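Side-chain contacts in clavulanic acid biosynthesis oligopeptide binding protein 2 (Streptomyces clavuligerus, PDB 2WOL), which probably binds oligopeptides as an extracellular solute-binding protein and belongs to the biosynthetic pathway of the beta-lactamase inhibitor clavulanic acid: residues 255-260 with 274-279; 218-223 with 251-256; 41-46 with 224-229; 17-20 with 24-27; 59-64 with 541-546. All coordinates share one frame; numbering follows the deposited sequence.

Interaction 1. Residues 255-260 with 274-279; sequences LDVDVL and EGRGLQ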
# COMPACT_ATOMS: atom_id res chain seq x y z
N LEU A 255 -19.58 10.12 4.88
CA LEU A 255 -19.50 11.57 5.08
C LEU A 255 -18.63 12.26 4.05
O LEU A 255 -17.60 11.73 3.63
CB LEU A 255 -18.97 11.90 6.47
CG LEU A 255 -19.78 11.43 7.68
CD1 LEU A 255 -19.22 12.05 8.94
CD2 LEU A 255 -21.25 11.76 7.52
N ASP A 256 -19.04 13.47 3.66
CA ASP A 256 -18.19 14.37 2.90
C ASP A 256 -16.88 14.54 3.68
O ASP A 256 -16.90 14.56 4.91
CB ASP A 256 -18.88 15.72 2.73
CG ASP A 256 -17.95 16.81 2.25
OD1 ASP A 256 -17.69 16.88 1.03
OD2 ASP A 256 -17.46 17.58 3.10
N VAL A 257 -15.76 14.65 2.97
CA VAL A 257 -14.45 14.68 3.63
C VAL A 257 -14.27 15.86 4.60
O VAL A 257 -13.63 15.71 5.64
CB VAL A 257 -13.27 14.59 2.63
CG1 VAL A 257 -13.17 13.18 2.05
CG2 VAL A 257 -13.39 15.65 1.52
N ASP A 258 -14.84 17.02 4.28
CA ASP A 258 -14.73 18.17 5.18
C ASP A 258 -15.67 18.07 6.36
O ASP A 258 -15.32 18.48 7.47
CB ASP A 258 -14.92 19.48 4.42
CG ASP A 258 -13.81 19.73 3.41
OD1 ASP A 258 -12.63 19.80 3.82
OD2 ASP A 258 -14.12 19.83 2.21
N VAL A 259 -16.87 17.53 6.12
CA VAL A 259 -17.82 17.18 7.18
C VAL A 259 -17.14 16.23 8.17
O VAL A 259 -17.21 16.43 9.39
CB VAL A 259 -19.10 16.55 6.58
CG1 VAL A 259 -19.95 15.87 7.64
CG2 VAL A 259 -19.92 17.61 5.87
N LEU A 260 -16.49 15.20 7.64
CA LEU A 260 -15.76 14.23 8.45
C LEU A 260 -14.73 14.91 9.37
O LEU A 260 -14.74 14.68 10.58
CB LEU A 260 -15.07 13.21 7.55
CG LEU A 260 -14.44 11.98 8.21
CD1 LEU A 260 -14.29 10.86 7.18
CD2 LEU A 260 -13.08 12.28 8.85
N GLU A 274 -10.55 5.63 7.54
CA GLU A 274 -10.14 5.67 6.13
C GLU A 274 -8.72 6.22 6.00
O GLU A 274 -7.94 5.75 5.17
CB GLU A 274 -11.13 6.51 5.32
CG GLU A 274 -10.94 6.39 3.83
CD GLU A 274 -11.79 7.35 3.05
OE1 GLU A 274 -12.31 8.32 3.65
OE2 GLU A 274 -11.93 7.14 1.84
N GLY A 275 -8.41 7.21 6.82
CA GLY A 275 -7.04 7.68 7.00
C GLY A 275 -6.41 8.43 5.84
O GLY A 275 -5.20 8.40 5.68
N ARG A 276 -7.23 9.12 5.04
CA ARG A 276 -6.68 9.92 3.94
C ARG A 276 -6.11 11.25 4.43
O ARG A 276 -5.64 12.06 3.63
CB ARG A 276 -7.74 10.18 2.87
CG ARG A 276 -8.17 8.99 2.05
CD ARG A 276 -8.87 9.50 0.80
NE ARG A 276 -10.08 8.75 0.45
CZ ARG A 276 -11.18 9.29 -0.07
NH1 ARG A 276 -11.24 10.60 -0.30
NH2 ARG A 276 -12.23 8.53 -0.36
N GLY A 277 -6.15 11.47 5.74
CA GLY A 277 -5.60 12.68 6.35
C GLY A 277 -6.61 13.80 6.42
O GLY A 277 -7.72 13.68 5.90
N LEU A 278 -6.22 14.88 7.09
CA LEU A 278 -7.03 16.09 7.11
C LEU A 278 -7.03 16.74 5.73
O LEU A 278 -6.00 16.78 5.05
CB LEU A 278 -6.49 17.08 8.15
CG LEU A 278 -6.51 16.67 9.62
CD1 LEU A 278 -5.82 17.72 10.48
CD2 LEU A 278 -7.93 16.43 10.12
N GLN A 279 -8.19 17.24 5.33
CA GLN A 279 -8.34 17.99 4.08
C GLN A 279 -7.87 19.42 4.30
O GLN A 279 -7.55 19.81 5.42
CB GLN A 279 -9.79 17.96 3.61
CG GLN A 279 -10.33 16.56 3.34
CD GLN A 279 -9.66 15.88 2.16
OE1 GLN A 279 -9.46 16.49 1.11
NE2 GLN A 279 -9.33 14.60 2.32

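Interaction 2. Residues 218-223 with 251-256; sequences ARHEPD and LTIGLD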
# COMPACT_ATOMS: atom_id res chain seq x y z
N ALA A 218 -21.01 -7.41 13.23
CA ALA A 218 -22.34 -7.46 13.85
C ALA A 218 -23.40 -6.98 12.86
O ALA A 218 -24.49 -7.55 12.78
CB ALA A 218 -22.37 -6.63 15.12
N ARG A 219 -23.06 -5.93 12.12
CA ARG A 219 -23.96 -5.37 11.12
C ARG A 219 -23.19 -4.53 10.12
O ARG A 219 -22.32 -3.76 10.50
CB ARG A 219 -25.06 -4.54 11.78
CG ARG A 219 -26.19 -4.15 10.84
CD ARG A 219 -27.16 -3.21 11.52
NE ARG A 219 -27.91 -2.44 10.54
CZ ARG A 219 -28.52 -1.28 10.80
NH1 ARG A 219 -28.46 -0.74 12.01
NH2 ARG A 219 -29.18 -0.66 9.83
N HIS A 220 -23.53 -4.69 8.84
CA HIS A 220 -23.03 -3.81 7.80
C HIS A 220 -24.23 -3.29 7.03
O HIS A 220 -25.01 -4.07 6.47
CB HIS A 220 -22.08 -4.56 6.86
CG HIS A 220 -21.62 -3.76 5.68
ND1 HIS A 220 -21.10 -2.48 5.79
CD2 HIS A 220 -21.60 -4.06 4.36
CE1 HIS A 220 -20.79 -2.03 4.59
NE2 HIS A 220 -21.08 -2.97 3.70
N GLU A 221 -24.40 -1.97 7.03
CA GLU A 221 -25.41 -1.32 6.21
C GLU A 221 -24.67 -0.51 5.15
O GLU A 221 -24.04 0.49 5.48
CB GLU A 221 -26.32 -0.43 7.06
CG GLU A 221 -27.55 0.10 6.32
CD GLU A 221 -28.45 -1.01 5.80
OE1 GLU A 221 -28.82 -1.91 6.59
OE2 GLU A 221 -28.79 -0.99 4.59
N PRO A 222 -24.73 -0.95 3.88
CA PRO A 222 -23.98 -0.30 2.81
C PRO A 222 -24.10 1.22 2.81
O PRO A 222 -25.20 1.76 2.99
CB PRO A 222 -24.59 -0.90 1.54
CG PRO A 222 -25.00 -2.26 1.96
CD PRO A 222 -25.51 -2.10 3.37
N ASP A 223 -22.96 1.89 2.66
CA ASP A 223 -22.86 3.35 2.61
C ASP A 223 -23.34 4.06 3.88
O ASP A 223 -23.57 5.27 3.87
CB ASP A 223 -23.60 3.90 1.37
CG ASP A 223 -23.05 3.36 0.07
OD1 ASP A 223 -21.82 3.37 -0.13
OD2 ASP A 223 -23.86 2.91 -0.77
N LEU A 251 -18.23 1.97 12.96
CA LEU A 251 -17.80 2.78 11.84
C LEU A 251 -18.99 3.49 11.20
O LEU A 251 -19.95 2.84 10.78
CB LEU A 251 -17.08 1.93 10.79
CG LEU A 251 -16.70 2.62 9.47
CD1 LEU A 251 -15.67 3.72 9.70
CD2 LEU A 251 -16.19 1.61 8.45
N THR A 252 -18.92 4.82 11.15
CA THR A 252 -19.89 5.64 10.41
C THR A 252 -19.31 5.91 9.03
O THR A 252 -18.16 6.34 8.90
CB THR A 252 -20.18 6.96 11.16
OG1 THR A 252 -20.84 6.66 12.40
CG2 THR A 252 -21.05 7.89 10.34
N ILE A 253 -20.12 5.65 8.01
CA ILE A 253 -19.68 5.64 6.61
C ILE A 253 -20.40 6.69 5.77
O ILE A 253 -21.59 6.95 5.96
CB ILE A 253 -19.97 4.25 5.97
CG1 ILE A 253 -19.22 3.15 6.73
CG2 ILE A 253 -19.61 4.24 4.48
CD1 ILE A 253 -19.65 1.73 6.37
N GLY A 254 -19.67 7.30 4.84
CA GLY A 254 -20.28 8.08 3.76
C GLY A 254 -20.28 9.59 3.89
O GLY A 254 -20.91 10.28 3.08
N LEU A 255 -19.58 10.12 4.88
CA LEU A 255 -19.50 11.57 5.08
C LEU A 255 -18.63 12.26 4.05
O LEU A 255 -17.60 11.73 3.63
CB LEU A 255 -18.97 11.90 6.47
CG LEU A 255 -19.78 11.43 7.68
CD1 LEU A 255 -19.22 12.05 8.94
CD2 LEU A 255 -21.25 11.76 7.52
N ASP A 256 -19.04 13.47 3.66
CA ASP A 256 -18.19 14.37 2.90
C ASP A 256 -16.88 14.54 3.68
O ASP A 256 -16.90 14.56 4.91
CB ASP A 256 -18.88 15.72 2.73
CG ASP A 256 -17.95 16.81 2.25
OD1 ASP A 256 -17.69 16.88 1.03
OD2 ASP A 256 -17.46 17.58 3.10

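Interaction 3. Residues 41-46 with 224-229; sequences ADVDSL and TLLHLE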
# COMPACT_ATOMS: atom_id res chain seq x y z
N ALA A 41 -15.86 6.73 2.77
CA ALA A 41 -16.19 5.68 1.81
C ALA A 41 -16.53 4.38 2.52
O ALA A 41 -16.03 4.10 3.61
CB ALA A 41 -15.03 5.48 0.86
N ASP A 42 -17.38 3.58 1.89
CA ASP A 42 -17.69 2.24 2.36
C ASP A 42 -16.50 1.32 2.08
O ASP A 42 -15.65 1.63 1.24
CB ASP A 42 -18.94 1.72 1.63
CG ASP A 42 -19.68 0.63 2.40
OD1 ASP A 42 -19.18 0.12 3.42
OD2 ASP A 42 -20.80 0.28 1.97
N VAL A 43 -16.43 0.21 2.80
CA VAL A 43 -15.46 -0.84 2.48
C VAL A 43 -15.68 -1.30 1.04
O VAL A 43 -16.81 -1.27 0.53
CB VAL A 43 -15.58 -2.05 3.44
CG1 VAL A 43 -15.33 -1.61 4.88
CG2 VAL A 43 -16.94 -2.74 3.32
N ASP A 44 -14.61 -1.72 0.37
CA ASP A 44 -14.75 -2.33 -0.95
C ASP A 44 -15.31 -3.76 -0.84
O ASP A 44 -16.06 -4.20 -1.71
CB ASP A 44 -13.45 -2.27 -1.77
CG ASP A 44 -12.24 -2.86 -1.04
OD1 ASP A 44 -12.30 -3.10 0.18
OD2 ASP A 44 -11.20 -3.06 -1.71
N SER A 45 -14.94 -4.45 0.23
CA SER A 45 -15.43 -5.80 0.50
C SER A 45 -15.21 -6.18 1.96
O SER A 45 -14.26 -5.71 2.59
CB SER A 45 -14.73 -6.81 -0.41
OG SER A 45 -15.25 -8.12 -0.20
N LEU A 46 -16.10 -7.03 2.48
CA LEU A 46 -15.88 -7.69 3.77
C LEU A 46 -15.38 -9.13 3.62
O LEU A 46 -15.18 -9.84 4.61
CB LEU A 46 -17.15 -7.63 4.65
CG LEU A 46 -17.57 -6.23 5.12
CD1 LEU A 46 -18.92 -6.31 5.83
CD2 LEU A 46 -16.53 -5.59 6.03
N THR A 224 -23.49 3.30 4.97
CA THR A 224 -24.10 3.85 6.18
C THR A 224 -23.30 3.54 7.45
O THR A 224 -22.87 4.46 8.16
CB THR A 224 -25.56 3.38 6.32
OG1 THR A 224 -26.29 3.78 5.15
CG2 THR A 224 -26.22 3.98 7.55
N LEU A 225 -23.12 2.26 7.75
CA LEU A 225 -22.42 1.87 8.97
C LEU A 225 -21.84 0.46 8.91
O LEU A 225 -22.25 -0.38 8.10
CB LEU A 225 -23.34 2.02 10.19
CG LEU A 225 -24.64 1.20 10.28
CD1 LEU A 225 -24.38 -0.22 10.78
CD2 LEU A 225 -25.63 1.91 11.20
N LEU A 226 -20.86 0.22 9.78
CA LEU A 226 -20.32 -1.10 10.02
C LEU A 226 -20.04 -1.21 11.50
O LEU A 226 -19.26 -0.44 12.06
CB LEU A 226 -19.03 -1.32 9.21
CG LEU A 226 -18.27 -2.62 9.44
CD1 LEU A 226 -19.08 -3.84 8.98
CD2 LEU A 226 -16.93 -2.57 8.73
N HIS A 227 -20.71 -2.16 12.15
CA HIS A 227 -20.54 -2.39 13.58
C HIS A 227 -19.86 -3.72 13.82
O HIS A 227 -20.25 -4.74 13.22
CB HIS A 227 -21.89 -2.33 14.30
CG HIS A 227 -22.48 -0.95 14.39
ND1 HIS A 227 -23.58 -0.66 15.16
CD2 HIS A 227 -22.10 0.22 13.82
CE1 HIS A 227 -23.87 0.62 15.05
NE2 HIS A 227 -22.98 1.18 14.24
N LEU A 228 -18.85 -3.70 14.68
CA LEU A 228 -18.11 -4.89 15.07
C LEU A 228 -18.32 -5.17 16.55
O LEU A 228 -18.28 -4.25 17.37
CB LEU A 228 -16.61 -4.71 14.79
CG LEU A 228 -16.13 -4.26 13.41
CD1 LEU A 228 -14.61 -4.36 13.36
CD2 LEU A 228 -16.76 -5.07 12.27
N GLU A 229 -18.55 -6.44 16.86
CA GLU A 229 -18.68 -6.89 18.24
C GLU A 229 -17.57 -7.89 18.55
O GLU A 229 -16.92 -8.39 17.63
CB GLU A 229 -20.06 -7.53 18.47
CG GLU A 229 -20.33 -8.73 17.57
CD GLU A 229 -21.69 -9.36 17.77
OE1 GLU A 229 -22.57 -8.71 18.37
OE2 GLU A 229 -21.88 -10.51 17.30

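Interaction 4. Residues 17-20 with 24-27; sequences WDAG and LVNP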
# COMPACT_ATOMS: atom_id res chain seq x y z
N TRP A 17 2.67 17.46 18.87
CA TRP A 17 2.91 17.27 17.44
C TRP A 17 3.81 16.06 17.19
O TRP A 17 4.87 15.92 17.80
CB TRP A 17 3.56 18.53 16.87
CG TRP A 17 3.90 18.49 15.42
CD1 TRP A 17 5.12 18.20 14.87
CD2 TRP A 17 3.03 18.76 14.32
NE1 TRP A 17 5.05 18.27 13.50
CE2 TRP A 17 3.78 18.61 13.13
CE3 TRP A 17 1.67 19.12 14.22
CZ2 TRP A 17 3.23 18.81 11.86
CZ3 TRP A 17 1.12 19.32 12.96
CH2 TRP A 17 1.90 19.16 11.79
N ASP A 18 3.36 15.17 16.29
CA ASP A 18 4.11 13.98 15.88
C ASP A 18 4.37 12.93 16.97
O ASP A 18 5.18 12.02 16.78
CB ASP A 18 5.45 14.36 15.21
CG ASP A 18 5.35 14.44 13.69
OD1 ASP A 18 4.25 14.24 13.13
OD2 ASP A 18 6.39 14.70 13.05
N ALA A 19 3.68 13.05 18.11
CA ALA A 19 3.89 12.12 19.23
C ALA A 19 3.59 10.66 18.87
O ALA A 19 4.15 9.74 19.48
CB ALA A 19 3.08 12.56 20.44
N GLY A 20 2.71 10.47 17.89
CA GLY A 20 2.33 9.13 17.43
C GLY A 20 3.17 8.59 16.28
O GLY A 20 2.86 7.54 15.72
N LEU A 24 4.28 5.57 20.82
CA LEU A 24 2.91 5.28 21.21
C LEU A 24 2.35 6.41 22.07
O LEU A 24 3.00 6.87 23.01
CB LEU A 24 2.86 3.96 21.98
CG LEU A 24 1.50 3.36 22.36
CD1 LEU A 24 0.90 2.64 21.18
CD2 LEU A 24 1.64 2.40 23.53
N VAL A 25 1.14 6.86 21.74
CA VAL A 25 0.46 7.91 22.48
C VAL A 25 -0.57 7.33 23.44
O VAL A 25 -1.35 6.45 23.07
CB VAL A 25 -0.24 8.91 21.51
CG1 VAL A 25 -1.21 9.84 22.24
CG2 VAL A 25 0.80 9.71 20.75
N ASN A 26 -0.56 7.82 24.69
CA ASN A 26 -1.60 7.51 25.68
C ASN A 26 -1.74 6.00 25.94
O ASN A 26 -2.82 5.43 25.76
CB ASN A 26 -2.94 8.13 25.24
CG ASN A 26 -3.96 8.22 26.36
OD1 ASN A 26 -3.64 8.08 27.54
ND2 ASN A 26 -5.22 8.47 25.99
N PRO A 27 -0.64 5.34 26.38
CA PRO A 27 -0.66 3.89 26.59
C PRO A 27 -1.63 3.47 27.69
O PRO A 27 -1.75 4.15 28.72
CB PRO A 27 0.78 3.56 27.00
CG PRO A 27 1.35 4.84 27.49
CD PRO A 27 0.67 5.93 26.71
O HOH W 1 4.40 9.30 22.18

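Interaction 5. Residues 59-64 with 541-546; sequences LQRLLN and NVYVHP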
# COMPACT_ATOMS: atom_id res chain seq x y z
N LEU A 59 -8.32 -2.54 8.97
CA LEU A 59 -9.51 -3.01 9.69
C LEU A 59 -9.51 -4.53 9.85
O LEU A 59 -10.01 -5.06 10.85
CB LEU A 59 -10.77 -2.56 8.96
CG LEU A 59 -12.13 -2.90 9.57
CD1 LEU A 59 -12.35 -2.14 10.87
CD2 LEU A 59 -13.21 -2.59 8.57
N GLN A 60 -8.96 -5.24 8.87
CA GLN A 60 -8.89 -6.70 8.92
C GLN A 60 -8.05 -7.22 10.09
O GLN A 60 -8.20 -8.37 10.51
CB GLN A 60 -8.40 -7.27 7.59
CG GLN A 60 -9.52 -7.40 6.55
CD GLN A 60 -10.54 -8.48 6.90
OE1 GLN A 60 -10.31 -9.31 7.78
NE2 GLN A 60 -11.66 -8.46 6.20
N ARG A 61 -7.17 -6.37 10.63
CA ARG A 61 -6.39 -6.76 11.81
C ARG A 61 -7.30 -7.00 13.03
O ARG A 61 -6.91 -7.70 13.97
CB ARG A 61 -5.29 -5.74 12.11
CG ARG A 61 -4.10 -5.86 11.16
CD ARG A 61 -3.19 -4.64 11.19
NE ARG A 61 -2.49 -4.42 12.47
CZ ARG A 61 -1.43 -5.12 12.89
NH1 ARG A 61 -0.95 -6.14 12.19
NH2 ARG A 61 -0.87 -4.80 14.05
N LEU A 62 -8.50 -6.42 13.02
CA LEU A 62 -9.49 -6.67 14.08
C LEU A 62 -10.34 -7.91 13.82
O LEU A 62 -10.83 -8.53 14.77
CB LEU A 62 -10.44 -5.47 14.22
CG LEU A 62 -9.89 -4.17 14.82
CD1 LEU A 62 -9.22 -3.31 13.75
CD2 LEU A 62 -11.02 -3.40 15.47
N LEU A 63 -10.52 -8.24 12.55
CA LEU A 63 -11.49 -9.26 12.12
C LEU A 63 -10.90 -10.64 11.89
O LEU A 63 -11.56 -11.65 12.15
CB LEU A 63 -12.21 -8.79 10.85
CG LEU A 63 -13.13 -7.58 10.97
CD1 LEU A 63 -13.53 -7.11 9.58
CD2 LEU A 63 -14.36 -7.92 11.80
N ASN A 64 -9.69 -10.70 11.36
CA ASN A 64 -9.11 -11.98 10.99
C ASN A 64 -7.64 -12.08 11.29
O ASN A 64 -6.87 -11.15 11.01
CB ASN A 64 -9.35 -12.27 9.50
CG ASN A 64 -10.80 -12.63 9.21
OD1 ASN A 64 -11.28 -13.68 9.63
ND2 ASN A 64 -11.49 -11.74 8.50
N ASN A 541 -3.37 4.24 23.16
CA ASN A 541 -2.48 3.44 22.31
C ASN A 541 -2.54 3.82 20.84
O ASN A 541 -2.63 2.96 19.96
CB ASN A 541 -2.75 1.95 22.48
CG ASN A 541 -2.83 1.53 23.93
OD1 ASN A 541 -1.84 1.59 24.66
ND2 ASN A 541 -4.01 1.13 24.37
N VAL A 542 -2.47 5.13 20.57
CA VAL A 542 -2.46 5.63 19.20
C VAL A 542 -1.04 5.71 18.67
O VAL A 542 -0.17 6.34 19.29
CB VAL A 542 -3.13 7.01 19.09
CG1 VAL A 542 -3.14 7.49 17.64
CG2 VAL A 542 -4.55 6.97 19.63
N TYR A 543 -0.79 5.08 17.53
CA TYR A 543 0.50 5.20 16.86
C TYR A 543 0.33 4.93 15.38
O TYR A 543 -0.53 4.15 14.97
CB TYR A 543 1.55 4.24 17.47
CG TYR A 543 1.36 2.78 17.11
CD1 TYR A 543 2.07 2.21 16.06
CD2 TYR A 543 0.47 1.98 17.82
CE1 TYR A 543 1.91 0.86 15.72
CE2 TYR A 543 0.29 0.63 17.49
CZ TYR A 543 1.02 0.08 16.44
OH TYR A 543 0.85 -1.24 16.10
N VAL A 544 1.15 5.60 14.57
CA VAL A 544 1.19 5.35 13.14
C VAL A 544 1.93 4.04 12.92
O VAL A 544 3.10 3.90 13.31
CB VAL A 544 1.89 6.50 12.38
CG1 VAL A 544 1.90 6.22 10.88
CG2 VAL A 544 1.20 7.83 12.66
N HIS A 545 1.25 3.07 12.32
CA HIS A 545 1.91 1.81 12.04
C HIS A 545 2.83 1.98 10.83
O HIS A 545 2.38 2.40 9.76
CB HIS A 545 0.94 0.66 11.79
CG HIS A 545 1.59 -0.68 11.92
ND1 HIS A 545 2.54 -1.12 11.02
CD2 HIS A 545 1.49 -1.63 12.87
CE1 HIS A 545 2.98 -2.31 11.41
NE2 HIS A 545 2.36 -2.63 12.53
N PRO A 546 4.13 1.67 11.00
CA PRO A 546 5.09 1.92 9.91
C PRO A 546 4.82 1.12 8.63
O PRO A 546 5.26 1.54 7.56
CB PRO A 546 6.44 1.52 10.52
CG PRO A 546 6.11 0.62 11.65
CD PRO A 546 4.79 1.09 12.19

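Interaction 1. Residues 255-260 with 274-279
Val257 and Gln279 carry most of this surface contact, and Asp258 adds to it. The isopropyl group of Val257 lies over the middle of the Gln279 chain. Val257 CB sits 3.6 Å from Gln279 CG. Val257 CG2 meets the same carbon at 3.7 Å and also touches Gln279 CD. Gln279 is folded at its second torsion (chi2 -67°). The bend carries the amide back along the valine, so that both CG and the amide group touch it. The other valine branch, Val257 CG1, reaches past the glutamine to Arg276 NH1 at 4.0 Å. Here the two side chains cross at about a right angle.

Asp258 comes in beside the base of Gln279, with Asp258 OD1 3.4 Å from Gln279 CB. Its carboxylate is turned 77° from the Gln279 amide plane. This is contact with a methylene group and not a polar bond.

Arg276 is held from its own side of the contact. Its NH2 forms a salt bridge of 2.6 Å with Glu274 OE2, and Glu274 OE1 bonds to Ser40 OG. The backbone of Gln279 is tied to the helix by Asp261, whose carboxylate takes Gln279 N.

Asp256 is the N-cap of helix 257-265. Its OD2 accepts from Val259 N at 3.1 Å and weakly from Asp258 N. Val257 and Asp258 therefore lie in a capped first turn. Strand 248-253, this helix and strand 271-272 form a beta-alpha-beta crossover, with strand 34-39 between the two parallel strands. The contact joins the start of its helix to the loop that leaves its second strand.

Interaction 2. Residues 218-223 with 251-256
Asp223 and Gly254 bring the two backbones to 5.5 Å between CA atoms, whereas His220 CA and Leu251 CA stay 9.3 Å apart. The segments belong to one mixed beta-sheet, in which strand 225-230 lies between strands 215-221 and 248-253. They meet where the chain leaves strand 215-221 and turns into that middle strand. A classic beta bulge at Ala218 and Arg219, opposite His227, interrupts the same edge strand.

At the turn, Asp223 O comes 3.3 Å from Ile253 O. Both are acceptors, so this is a close approach without a bond. Asp223 O also lies 4.3 Å from Gly254 CA. Gly254 has phi 102°, where a side chain would crowd that oxygen and the preceding carbonyl. Asp223 N is held separately by Asp42 OD2.

Ile253 makes the main side-chain contact. Its CG2 branch, set anti to the backbone N, packs against the Asp223 backbone, 3.8 Å from Asp223 C. Its longer branch, beside the backbone N, reaches His220. That ring has Pro222 N over one face, and its ND1 bonds weakly to Leu225 O. Ile253 CD1 approaches the ring at its edge, near the ring plane, 4.3 Å from His220 CE1.

Interaction 3. Residues 41-46 with 224-229
Val43 and Leu46 both turn their side chains onto Leu226, and the three form a small apolar cluster, with Leu46 and Leu226 buried. Asp42 comes first along the loop. It does not join the cluster; its OD1 accepts a weak bond from Val43 N.

Val43 follows and makes the lighter contact. Its CG1 methyl stands 4.3 Å from Leu226 CD2. Outside the two segments, Val43 also touches Trp55 of helix 54-63. Asp44 then points elsewhere. Its carboxylate bonds to Thr51 and to the backbone N of Tyr52, which braces the loop from within. It also takes a weak bond from Ser45 N.

Leu46 makes the larger contact. Its two methyls meet the two methyls of Leu226 in pairs. Leu46 CD1 lies 4.0 Å from Leu226 CD1, and Leu46 CD2 lies 4.1 Å from Leu226 CD2. The side chains slide past each other in opposite directions and touch through their branched ends. Leu226 extends from the strand with its first torsion trans (chi1 175°), which carries both methyls to the loop.

Leu59 of helix 54-63 and Val217, His220 and Leu251 of the flanking strands also touch Leu226. At the start of strand 225-230, Thr224 and Leu225 face Glu221 in a classic beta bulge. The contact packs the link between strand 34-39 and helix 54-63 on one face of the mixed beta-sheet, at strand 225-230, a layered alpha/beta arrangement as in other solute-binding proteins.

Interaction 4. Residues 17-20 with 24-27
Val25 points its side chain at the backbone of Ala19 and Gly20, while the Ala19 methyl comes in beside it. One valine branch does the touching. Val25 CG2 lies 3.5 Å from Ala19 C and 3.5 Å from Gly20 N, so it rests on the peptide group between the two residues. The same methyl meets Ala19 CB at 3.7 Å. The first torsion of Val25 (chi1 167°) places CG2 opposite the carbonyl carbon, where it faces Ala19. Gly20 has no side chain, and the valine methyl packs directly on its backbone.

Leu24 points its own side chain away from Ala19 and Gly20, and it touches Asn541 and Tyr543. Its backbone still takes part, through a water. Water 1 donates to Ala19 O at 2.7 Å and to Leu24 O at 2.9 Å. It bridges the two carbonyls, which could not bond to each other since both are acceptors. The apolar touch and the water bridge together close a short loop with three residues between the segments. Gly20 CA and Leu24 CA are 5.4 Å apart.

The peptide under the valine is also held from outside, for Gly20 N bonds to Asp297 OD1. Both segments lie in the N-terminal stretch ahead of strand 34-39. Val25 pairs through its backbone with Val542, and Gly20 with Val544 of the short strand 544-545. Asp18 bonds through its backbone to Thr296 of strand 296-297, and Trp17 makes a cation-pi contact with Arg293 at the end of helix 290-293.

Interaction 5. Residues 59-64 with 541-546
Arg61 reaches from helix 54-63 to His545 and Tyr543 on the first arm of a beta-hairpin, whose strands 544-545 and 550-551 are antiparallel. The contact is small and buried, and its backbones stay far apart. Arg61 CA and His545 CA are 11.9 Å from each other, and the long arginine side chain spans the gap.

Van der Waals contact comes first. His545 CD2 lies over one face of the Arg61 guanidinium, 4.1 Å from Arg61 NH2. The two planes are 62° apart, so the groups are not stacked. The bend of the arginine at its third torsion (chi3 66°) turns the guanidinium to meet the ring. Tyr543 OH is more distant, at 4.5 Å from Arg61 NH2.

Polar bonds to other parts of the chain fix each group. Arg61 NE forms a salt bridge with Asp552, and NH1 bonds to Tyr70 O. Tyr543 OH bonds weakly to the same Asp552, so one carboxylate links both residues. His545 NE2 bonds to Pro71 O, while its ND1 accepts from Ala547 N. Such partners are consistent with a neutral ring carrying its proton on NE2, which would suit a place 4.2 Å from Arg61 NH2. Phe548 adds an edge-to-face contact with the histidine.

Bonds within the helical segment finish its last turn. Gln60 O accepts from both Leu63 N and Asn64 N. The Gln60 side chain adds a second tie to Asn64: Asn64 ND2 donates to a lone pair of Gln60 OE1, in the carbonyl plane, at 2.8 Å.

How the interactions relate
From the N terminus, interaction 4 closes first, a short loop ahead of strand 34-39. Interaction 3 opens just after that strand and closes at strand 225-230. Interaction 5 opens on helix 54-63, inside that loop, and closes near the C terminus, so the two cross. Interaction 2 also crosses interaction 3 and ties neighbouring parts of the same sheet. Interaction 1 begins where interaction 2 ends, sharing Leu255 and Asp256. Interactions 1 and 2 both nest within the long loop of interaction 5. Leu59 and Leu63 of helix 54-63 pack on Leu228, linking interactions 3 and 5. Backbone bonds from 17-20 and 24-27 to 541-546 join the two chain ends.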